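Local coordinates for protein prolyl-tRNA synthetase (Naegleria fowleri, PDB 6UYH) that probably catalyses the ATP-dependent attachment of proline to its cognate tRNA, and is held here with the inhibitor halofuginone and the ATP analogue AMPPNP, at residues V29-D37 with F47-W55; D286-R294 with W350-R358. All coordinates share one frame; numbering follows the deposited sequence. Where two conformers were deposited one is given.

In the fold
Interaction 1 (29-37 with 47-55) folds the end of helix 22-32 onto the start of helix 49-67; interaction 2 (286-294 with 350-358) ties the linker after helix 274-283 to the anticodon-binding domain. Their centres lie about 12 Å apart, and they touch directly. Glu-34 OE2 of interaction 1 forms a 2.8 Å salt bridge with Arg-353 NH2 of interaction 2, while Ser-33 CB packs at 3.5 Å against Leu-352 O and Lys-32 O at 3.5 Å against Leu-352 CD2. In interaction 1 the side chain of Phe-47 comes to about 8 Å from the bound AMPPNP.

Interaction 1 of 2, residues V29-D37 with F47-W55; sequences VITKSEFLD and FRPNCWFVW
One face of the Phe-35 ring receives the backbone of Cys-51: CA of Cys-51 stands 3.7 Å from the ring centroid, almost on the ring normal, a CH-pi contact. Cys-51 CB comes down beside it, 3.5 Å from Phe-35 CD1, and its SG, anti to the backbone N (chi1 166°), makes an oblique sulfur-aromatic contact with the same ring. Asn-50 reaches the far end of the ring through CB and its carbonyl, its amide plane turned steeply against the ring; Val-54 CG2 meets Phe-35 CZ obliquely. A water lies in the ring plane at its edge. The guanidinium of Arg-48 has Glu-34 CB over one face and another water in its plane at the edge. The carboxylate of Glu-34 is stacked on it, the planes only 10° apart, with OE1 4.1 Å from Arg-48 NH2. No N-H points at that oxygen, so charge attraction probably adds to the packing of the Glu-34 chain without a hydrogen bond; Glu-34 OE2 spends its salt bridge on Arg-353. Arg-48 also makes a cation-pi contact with Trp-131 of the second subunit.

Glu-34 ends helix 22-32 in a Schellman motif, and the chain then enters strand 36-38 of a two-stranded antiparallel hairpin, where Leu-36 and Phe-47 form a non-hydrogen-bonded pair. Arg-48 sits at the N-cap position of helix 49-67; its N donates to Phe-35 O at 2.9 Å and 160°.

The water at the guanidinium edge accepts from Arg-48 NH1 (2.8 Å) and donates to both Thr-31 O and Leu-36 O. The one at the Phe-35 edge links Asn-50 ND2 to Ser-33 O, and a third takes the N-H of Asn-50 and donates to Glu-34 O at 2.7 Å.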
loop_
_atom_site.group_PDB
_atom_site.type_symbol
_atom_site.label_atom_id
_atom_site.label_comp_id
_atom_site.label_asym_id
_atom_site.label_seq_id
_atom_site.Cartn_x
_atom_site.Cartn_y
_atom_site.Cartn_z
ATOM N N VAL A 29 7.672 -18.332 -17.626
ATOM C CA VAL A 29 6.741 -17.270 -18.005
ATOM C C VAL A 29 6.789 -16.116 -17.002
ATOM O O VAL A 29 6.788 -14.943 -17.397
ATOM C CB VAL A 29 5.313 -17.831 -18.166
ATOM C CG1 VAL A 29 4.299 -16.696 -18.291
ATOM C CG2 VAL A 29 5.234 -18.740 -19.395
ATOM N N ILE A 30 6.821 -16.409 -15.696
ATOM C CA ILE A 30 6.761 -15.303 -14.741
ATOM C C ILE A 30 8.072 -14.509 -14.720
ATOM O O ILE A 30 8.060 -13.306 -14.439
ATOM C CB ILE A 30 6.382 -15.783 -13.328
ATOM C CG1 ILE A 30 7.488 -16.656 -12.726
ATOM C CG2 ILE A 30 4.985 -16.463 -13.340
ATOM C CD1 ILE A 30 7.100 -17.338 -11.398
ATOM N N THR A 31 9.208 -15.150 -15.023
ATOM C CA THR A 31 10.484 -14.430 -15.003
ATOM C C THR A 31 10.744 -13.712 -16.321
ATOM O O THR A 31 11.138 -12.538 -16.326
ATOM C CB THR A 31 11.657 -15.374 -14.689
ATOM O OG1 THR A 31 11.705 -16.450 -15.640
ATOM C CG2 THR A 31 11.544 -15.929 -13.266
ATOM N N LYS A 32 10.562 -14.403 -17.448
ATOM C CA LYS A 32 10.923 -13.812 -18.735
ATOM C C LYS A 32 9.952 -12.717 -19.157
ATOM O O LYS A 32 10.316 -11.854 -19.963
ATOM C CB LYS A 32 11.014 -14.905 -19.804
ATOM C CG LYS A 32 12.131 -15.890 -19.520
ATOM C CD LYS A 32 12.216 -16.998 -20.565
ATOM C CE LYS A 32 13.415 -17.897 -20.284
ATOM N NZ LYS A 32 13.583 -18.976 -21.302
ATOM N N SER A 33 8.733 -12.730 -18.627
ATOM C CA SER A 33 7.810 -11.628 -18.835
ATOM C C SER A 33 8.141 -10.407 -17.995
ATOM O O SER A 33 7.432 -9.404 -18.108
ATOM C CB SER A 33 6.393 -12.056 -18.499
ATOM O OG SER A 33 6.270 -12.329 -17.105
ATOM N N GLU A 34 9.181 -10.484 -17.152
ATOM C CA GLU A 34 9.531 -9.431 -16.187
ATOM C C GLU A 34 8.433 -9.217 -15.144
ATOM O O GLU A 34 8.267 -8.119 -14.607
ATOM C CB GLU A 34 9.892 -8.113 -16.897
ATOM C CG GLU A 34 11.063 -8.274 -17.868
ATOM C CD GLU A 34 11.535 -6.972 -18.493
ATOM O OE1 GLU A 34 11.053 -5.889 -18.098
ATOM O OE2 GLU A 34 12.404 -7.041 -19.382
ATOM N N PHE A 35 7.682 -10.268 -14.812
ATOM C CA PHE A 35 6.713 -10.145 -13.728
ATOM C C PHE A 35 7.373 -10.327 -12.367
ATOM O O PHE A 35 7.106 -9.564 -11.427
ATOM C CB PHE A 35 5.580 -11.168 -13.905
ATOM C CG PHE A 35 4.267 -10.556 -14.325
ATOM C CD1 PHE A 35 3.093 -10.844 -13.621
ATOM C CD2 PHE A 35 4.210 -9.690 -15.415
ATOM C CE1 PHE A 35 1.889 -10.271 -13.996
ATOM C CE2 PHE A 35 3.012 -9.111 -15.801
ATOM C CZ PHE A 35 1.843 -9.410 -15.089
ATOM N N LEU A 36 8.253 -11.312 -12.248
ATOM C CA LEU A 36 8.692 -11.782 -10.945
ATOM C C LEU A 36 10.165 -12.151 -11.006
ATOM O O LEU A 36 10.676 -12.561 -12.052
ATOM C CB LEU A 36 7.846 -12.988 -10.501
ATOM C CG LEU A 36 8.122 -13.658 -9.153
ATOM C CD1 LEU A 36 6.820 -14.227 -8.574
ATOM C CD2 LEU A 36 9.150 -14.774 -9.310
ATOM N N ASP A 37 10.853 -11.995 -9.881
ATOM C CA ASP A 37 12.164 -12.605 -9.738
ATOM C C ASP A 37 12.231 -13.394 -8.441
ATOM O O ASP A 37 11.497 -13.123 -7.489
ATOM C CB ASP A 37 13.293 -11.589 -9.775
ATOM C CG ASP A 37 14.386 -11.996 -10.736
ATOM O OD1 ASP A 37 14.535 -13.221 -10.978
ATOM O OD2 ASP A 37 15.080 -11.108 -11.259
ATOM N N PHE A 47 8.215 -8.595 -6.801
ATOM C CA PHE A 47 7.138 -8.203 -7.717
ATOM C C PHE A 47 7.637 -7.020 -8.539
ATOM O O PHE A 47 7.773 -5.908 -8.013
ATOM C CB PHE A 47 5.858 -7.807 -6.974
ATOM C CG PHE A 47 5.171 -8.925 -6.234
ATOM C CD1 PHE A 47 5.833 -9.666 -5.274
ATOM C CD2 PHE A 47 3.833 -9.187 -6.466
ATOM C CE1 PHE A 47 5.179 -10.688 -4.588
ATOM C CE2 PHE A 47 3.168 -10.200 -5.770
ATOM C CZ PHE A 47 3.847 -10.953 -4.844
ATOM N N ARG A 48 7.896 -7.249 -9.823
ATOM C CA ARG A 48 8.430 -6.220 -10.707
ATOM C C ARG A 48 7.297 -5.320 -11.217
ATOM O O ARG A 48 6.117 -5.609 -10.988
ATOM C CB ARG A 48 9.214 -6.903 -11.829
ATOM C CG ARG A 48 10.440 -7.670 -11.325
ATOM C CD ARG A 48 11.215 -8.327 -12.467
ATOM N NE ARG A 48 11.985 -7.340 -13.228
ATOM C CZ ARG A 48 12.815 -7.645 -14.223
ATOM N NH1 ARG A 48 12.975 -8.910 -14.590
ATOM N NH2 ARG A 48 13.491 -6.684 -14.848
ATOM N N PRO A 49 7.620 -4.209 -11.903
ATOM C CA PRO A 49 6.576 -3.200 -12.200
ATOM C C PRO A 49 5.330 -3.726 -12.904
ATOM O O PRO A 49 4.213 -3.387 -12.493
ATOM C CB PRO A 49 7.326 -2.183 -13.070
ATOM C CG PRO A 49 8.720 -2.230 -12.550
ATOM C CD PRO A 49 8.963 -3.697 -12.252
ATOM N N ASN A 50 5.486 -4.519 -13.968
ATOM C CA ASN A 50 4.321 -4.964 -14.730
ATOM C C ASN A 50 3.448 -5.884 -13.897
ATOM O O ASN A 50 2.235 -5.968 -14.107
ATOM C CB ASN A 50 4.758 -5.677 -16.006
ATOM C CG ASN A 50 5.594 -4.801 -16.910
ATOM O OD1 ASN A 50 5.745 -3.599 -16.676
ATOM N ND2 ASN A 50 6.139 -5.397 -17.965
ATOM N N CYS A 51 4.057 -6.556 -12.937
ATOM C CA CYS A 51 3.349 -7.451 -12.039
ATOM C C CYS A 51 2.632 -6.678 -10.942
ATOM O O CYS A 51 1.439 -6.893 -10.689
ATOM C CB CYS A 51 4.359 -8.421 -11.452
ATOM S SG CYS A 51 3.752 -9.332 -10.047
ATOM N N TRP A 52 3.350 -5.769 -10.275
ATOM C CA TRP A 52 2.738 -4.992 -9.207
ATOM C C TRP A 52 1.592 -4.143 -9.739
ATOM O O TRP A 52 0.612 -3.909 -9.028
ATOM C CB TRP A 52 3.797 -4.112 -8.521
ATOM C CG TRP A 52 3.316 -3.516 -7.202
ATOM C CD1 TRP A 52 3.098 -2.191 -6.924
ATOM C CD2 TRP A 52 2.988 -4.237 -6.009
ATOM N NE1 TRP A 52 2.659 -2.052 -5.626
ATOM C CE2 TRP A 52 2.587 -3.290 -5.044
ATOM C CE3 TRP A 52 2.993 -5.594 -5.663
ATOM C CZ2 TRP A 52 2.193 -3.660 -3.755
ATOM C CZ3 TRP A 52 2.612 -5.957 -4.380
ATOM C CH2 TRP A 52 2.219 -4.989 -3.443
ATOM N N PHE A 53 1.683 -3.710 -10.999
ATOM C CA PHE A 53 0.585 -2.981 -11.629
ATOM C C PHE A 53 -0.732 -3.743 -11.548
ATOM O O PHE A 53 -1.796 -3.142 -11.358
ATOM C CB PHE A 53 0.919 -2.680 -13.092
ATOM C CG PHE A 53 -0.158 -1.893 -13.803
ATOM C CD1 PHE A 53 -0.158 -0.513 -13.770
ATOM C CD2 PHE A 53 -1.189 -2.543 -14.481
ATOM C CE1 PHE A 53 -1.147 0.209 -14.404
ATOM C CE2 PHE A 53 -2.192 -1.819 -15.110
ATOM C CZ PHE A 53 -2.168 -0.445 -15.070
ATOM N N VAL A 54 -0.688 -5.068 -11.723
ATOM C CA VAL A 54 -1.912 -5.861 -11.627
ATOM C C VAL A 54 -2.511 -5.739 -10.232
ATOM O O VAL A 54 -3.721 -5.542 -10.068
ATOM C CB VAL A 54 -1.638 -7.331 -11.990
ATOM C CG1 VAL A 54 -2.938 -8.158 -11.850
ATOM C CG2 VAL A 54 -1.129 -7.452 -13.413
ATOM N N TRP A 55 -1.678 -5.871 -9.200
ATOM C CA TRP A 55 -2.207 -5.799 -7.841
ATOM C C TRP A 55 -2.718 -4.396 -7.524
ATOM O O TRP A 55 -3.767 -4.242 -6.892
ATOM C CB TRP A 55 -1.143 -6.238 -6.837
ATOM C CG TRP A 55 -1.644 -6.366 -5.428
ATOM C CD1 TRP A 55 -1.173 -5.693 -4.325
ATOM C CD2 TRP A 55 -2.708 -7.213 -4.958
ATOM N NE1 TRP A 55 -1.875 -6.087 -3.201
ATOM C CE2 TRP A 55 -2.824 -7.006 -3.564
ATOM C CE3 TRP A 55 -3.573 -8.125 -5.580
ATOM C CZ2 TRP A 55 -3.777 -7.675 -2.784
ATOM C CZ3 TRP A 55 -4.519 -8.793 -4.802
ATOM C CH2 TRP A 55 -4.610 -8.562 -3.419
HETATM O O HOH W 1 11.863 -11.389 -13.961
HETATM O O HOH W 2 4.895 -8.086 -18.502
HETATM O O HOH W 3 7.948 -5.500 -14.965
#

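Interaction 2 of 2, residues D286-R294 with W350-R358; sequences DKGMVLPPR and WELRGVPLR. With EDO (1,2-ethanediol), chain Q.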
loop_
_atom_site.group_PDB
_atom_site.type_symbol
_atom_site.label_atom_id
_atom_site.label_comp_id
_atom_site.label_asym_id
_atom_site.label_seq_id
_atom_site.Cartn_x
_atom_site.Cartn_y
_atom_site.Cartn_z
ATOM N N ASP A 286 2.140 -20.735 -24.596
ATOM C CA ASP A 286 3.512 -21.113 -24.907
ATOM C C ASP A 286 4.329 -19.967 -25.483
ATOM O O ASP A 286 5.541 -20.125 -25.675
ATOM C CB ASP A 286 3.529 -22.308 -25.865
ATOM C CG ASP A 286 3.063 -23.594 -25.189
ATOM O OD1 ASP A 286 3.120 -23.669 -23.946
ATOM O OD2 ASP A 286 2.645 -24.523 -25.898
ATOM N N LYS A 287 3.705 -18.823 -25.749
ATOM C CA LYS A 287 4.439 -17.621 -26.119
ATOM C C LYS A 287 4.688 -16.706 -24.930
ATOM O O LYS A 287 5.421 -15.725 -25.070
ATOM C CB LYS A 287 3.693 -16.850 -27.214
ATOM C CG LYS A 287 3.567 -17.593 -28.540
ATOM C CD LYS A 287 2.696 -16.809 -29.512
ATOM C CE LYS A 287 2.496 -17.554 -30.825
ATOM N NZ LYS A 287 3.775 -17.730 -31.561
ATOM N N GLY A 288 4.107 -17.008 -23.770
ATOM C CA GLY A 288 4.357 -16.230 -22.574
ATOM C C GLY A 288 3.104 -15.719 -21.899
ATOM O O GLY A 288 2.072 -16.394 -21.879
ATOM N N MET A 289 3.190 -14.516 -21.338
ATOM C CA MET A 289 2.085 -13.918 -20.611
ATOM C C MET A 289 0.936 -13.561 -21.554
ATOM O O MET A 289 1.151 -13.202 -22.709
ATOM C CB MET A 289 2.582 -12.665 -19.884
ATOM C CG MET A 289 1.582 -12.022 -18.956
ATOM S SD MET A 289 1.281 -12.990 -17.473
ATOM C CE MET A 289 2.902 -12.972 -16.712
ATOM N N VAL A 290 -0.294 -13.639 -21.037
ATOM C CA VAL A 290 -1.483 -13.155 -21.745
ATOM C C VAL A 290 -2.276 -12.325 -20.744
ATOM O O VAL A 290 -2.925 -12.880 -19.849
ATOM C CB VAL A 290 -2.343 -14.288 -22.325
ATOM C CG1 VAL A 290 -3.536 -13.707 -23.095
ATOM C CG2 VAL A 290 -1.523 -15.184 -23.258
ATOM N N LEU A 291 -2.221 -10.979 -20.884
ATOM C CA LEU A 291 -2.783 -10.120 -19.839
ATOM C C LEU A 291 -4.231 -9.750 -20.143
ATOM O O LEU A 291 -4.515 -9.224 -21.224
ATOM C CB LEU A 291 -1.961 -8.843 -19.696
ATOM C CG LEU A 291 -0.549 -9.034 -19.146
ATOM C CD1 LEU A 291 0.337 -7.817 -19.442
ATOM C CD2 LEU A 291 -0.617 -9.318 -17.655
ATOM N N PRO A 292 -5.161 -9.976 -19.219
ATOM C CA PRO A 292 -6.500 -9.407 -19.363
ATOM C C PRO A 292 -6.402 -7.899 -19.493
ATOM O O PRO A 292 -5.665 -7.260 -18.726
ATOM C CB PRO A 292 -7.206 -9.808 -18.054
ATOM C CG PRO A 292 -6.368 -10.906 -17.465
ATOM C CD PRO A 292 -4.963 -10.603 -17.905
ATOM N N PRO A 293 -7.088 -7.304 -20.470
ATOM C CA PRO A 293 -6.872 -5.874 -20.762
ATOM C C PRO A 293 -7.030 -4.935 -19.569
ATOM O O PRO A 293 -6.326 -3.923 -19.498
ATOM C CB PRO A 293 -7.921 -5.591 -21.846
ATOM C CG PRO A 293 -8.051 -6.902 -22.570
ATOM C CD PRO A 293 -7.876 -7.977 -21.519
ATOM N N ARG A 294 -7.914 -5.232 -18.621
ATOM C CA ARG A 294 -8.151 -4.281 -17.542
ATOM C C ARG A 294 -7.047 -4.268 -16.490
ATOM O O ARG A 294 -7.028 -3.361 -15.649
ATOM C CB ARG A 294 -9.513 -4.560 -16.900
ATOM C CG ARG A 294 -10.657 -4.148 -17.834
ATOM C CD ARG A 294 -11.957 -4.904 -17.592
ATOM N NE ARG A 294 -12.795 -4.915 -18.791
ATOM C CZ ARG A 294 -13.931 -5.596 -18.910
ATOM N NH1 ARG A 294 -14.373 -6.331 -17.891
ATOM N NH2 ARG A 294 -14.624 -5.549 -20.045
ATOM N N TRP A 350 6.754 -8.054 -27.024
ATOM C CA TRP A 350 5.538 -7.645 -26.338
ATOM C C TRP A 350 4.564 -8.799 -26.146
ATOM O O TRP A 350 3.776 -8.772 -25.195
ATOM C CB TRP A 350 4.869 -6.500 -27.105
ATOM C CG TRP A 350 5.736 -5.281 -27.192
ATOM C CD1 TRP A 350 6.390 -4.820 -28.296
ATOM C CD2 TRP A 350 6.075 -4.388 -26.123
ATOM N NE1 TRP A 350 7.101 -3.688 -27.987
ATOM C CE2 TRP A 350 6.926 -3.399 -26.660
ATOM C CE3 TRP A 350 5.735 -4.321 -24.768
ATOM C CZ2 TRP A 350 7.442 -2.356 -25.891
ATOM C CZ3 TRP A 350 6.255 -3.278 -23.999
ATOM C CH2 TRP A 350 7.099 -2.314 -24.567
ATOM N N GLU A 351 4.600 -9.816 -27.017
ATOM C CA GLU A 351 3.793 -11.010 -26.763
ATOM C C GLU A 351 4.261 -11.721 -25.500
ATOM O O GLU A 351 3.443 -12.157 -24.684
ATOM C CB GLU A 351 3.845 -11.961 -27.965
ATOM C CG GLU A 351 3.004 -11.511 -29.154
ATOM C CD GLU A 351 3.257 -12.334 -30.407
ATOM O OE1 GLU A 351 4.157 -13.203 -30.385
ATOM O OE2 GLU A 351 2.553 -12.105 -31.416
ATOM N N LEU A 352 5.579 -11.840 -25.325
ATOM C CA LEU A 352 6.142 -12.442 -24.117
ATOM C C LEU A 352 5.665 -11.729 -22.858
ATOM O O LEU A 352 5.380 -12.363 -21.834
ATOM C CB LEU A 352 7.672 -12.404 -24.208
ATOM C CG LEU A 352 8.500 -12.902 -23.024
ATOM C CD1 LEU A 352 8.122 -14.351 -22.693
ATOM C CD2 LEU A 352 9.993 -12.784 -23.327
ATOM N N ARG A 353 5.567 -10.408 -22.916
ATOM C CA ARG A 353 5.197 -9.626 -21.746
ATOM C C ARG A 353 3.690 -9.491 -21.578
ATOM O O ARG A 353 3.239 -8.972 -20.552
ATOM C CB ARG A 353 5.879 -8.256 -21.827
ATOM C CG ARG A 353 7.388 -8.384 -21.651
ATOM C CD ARG A 353 8.163 -7.173 -22.154
ATOM N NE ARG A 353 9.572 -7.233 -21.766
ATOM C CZ ARG A 353 10.490 -8.005 -22.350
ATOM N NH1 ARG A 353 10.161 -8.793 -23.366
ATOM N NH2 ARG A 353 11.744 -7.990 -21.918
ATOM N N GLY A 354 2.904 -9.954 -22.548
ATOM C CA GLY A 354 1.479 -10.133 -22.350
ATOM C C GLY A 354 0.583 -9.065 -22.924
ATOM O O GLY A 354 -0.625 -9.106 -22.673
ATOM N N VAL A 355 1.120 -8.126 -23.698
ATOM C CA VAL A 355 0.299 -7.002 -24.169
ATOM C C VAL A 355 -0.882 -7.533 -24.983
ATOM O O VAL A 355 -0.682 -8.303 -25.942
ATOM C CB VAL A 355 1.151 -6.026 -24.996
ATOM C CG1 VAL A 355 0.275 -4.950 -25.595
ATOM C CG2 VAL A 355 2.232 -5.397 -24.104
ATOM N N PRO A 356 -2.123 -7.170 -24.650
ATOM C CA PRO A 356 -3.269 -7.822 -25.310
ATOM C C PRO A 356 -3.481 -7.426 -26.767
ATOM O O PRO A 356 -3.987 -8.249 -27.541
ATOM C CB PRO A 356 -4.465 -7.419 -24.427
ATOM C CG PRO A 356 -3.975 -6.312 -23.545
ATOM C CD PRO A 356 -2.500 -6.505 -23.394
ATOM N N LEU A 357 -3.118 -6.215 -27.187
ATOM C CA LEU A 357 -3.414 -5.805 -28.554
ATOM C C LEU A 357 -2.208 -5.115 -29.167
ATOM O O LEU A 357 -1.591 -4.252 -28.535
ATOM C CB LEU A 357 -4.631 -4.878 -28.599
ATOM C CG LEU A 357 -5.102 -4.402 -29.974
ATOM C CD1 LEU A 357 -5.585 -5.573 -30.852
ATOM C CD2 LEU A 357 -6.190 -3.357 -29.814
ATOM N N ARG A 358 -1.875 -5.501 -30.394
ATOM C CA ARG A 358 -0.806 -4.877 -31.160
ATOM C C ARG A 358 -1.388 -4.220 -32.404
ATOM O O ARG A 358 -2.233 -4.805 -33.090
ATOM C CB ARG A 358 0.253 -5.912 -31.555
ATOM C CG ARG A 358 1.317 -5.414 -32.514
ATOM C CD ARG A 358 2.391 -6.474 -32.734
ATOM N NE ARG A 358 2.009 -7.504 -33.701
ATOM C CZ ARG A 358 2.033 -8.813 -33.465
ATOM N NH1 ARG A 358 2.421 -9.280 -32.286
ATOM N NH2 ARG A 358 1.672 -9.663 -34.421
HETATM C C1 EDO Q . -10.792 -2.395 -21.227
HETATM O O1 EDO Q . -12.120 -2.554 -20.714
HETATM C C2 EDO Q . -10.830 -1.379 -22.362
HETATM O O2 EDO Q . -11.564 -0.226 -21.943
#
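The Schellman motif that ends helix 343-353 at Gly-354, in the anticodon-binding domain, is where the linker 286-294 docks. Met-289 N donates to Leu-352 O (3.1 Å) from above the carbonyl plane, whereas Leu-291 N meets Gly-354 O (3.0 Å) in plane, on a lone pair. Between these bonds Met-289 O lies 3.1 Å from Gly-354 CA, a CA-H...O contact. Gly-354 takes a positive phi (101°) and, having no side chain, leaves its CA facing Met-289 O and beside Leu-291.

Leu-291 settles over the turn with CG beside its own backbone N (chi1 -68°), and this torsion together with an extended chi2 (162°) brings CD1 to 3.3 Å from Arg-353 O. Farther along, the rings of Pro-293 and Pro-356 slide past each other in opposite directions, CG of Pro-293 being 4.1 Å from CB of Pro-356. At the other end Lys-287 runs alongside Glu-351, pointing the same way, but Lys-287 NZ stays 4.7 Å from Glu-351 OE1; Glu-351 OE2 instead forms a salt bridge with Arg-358 NH1.

The two segments are therefore joined by backbone polar bonds, by apolar groups laid against carbonyls and by the two proline rings, and any pull between Lys-287 and Glu-351 is probably a longer-range electrostatic one.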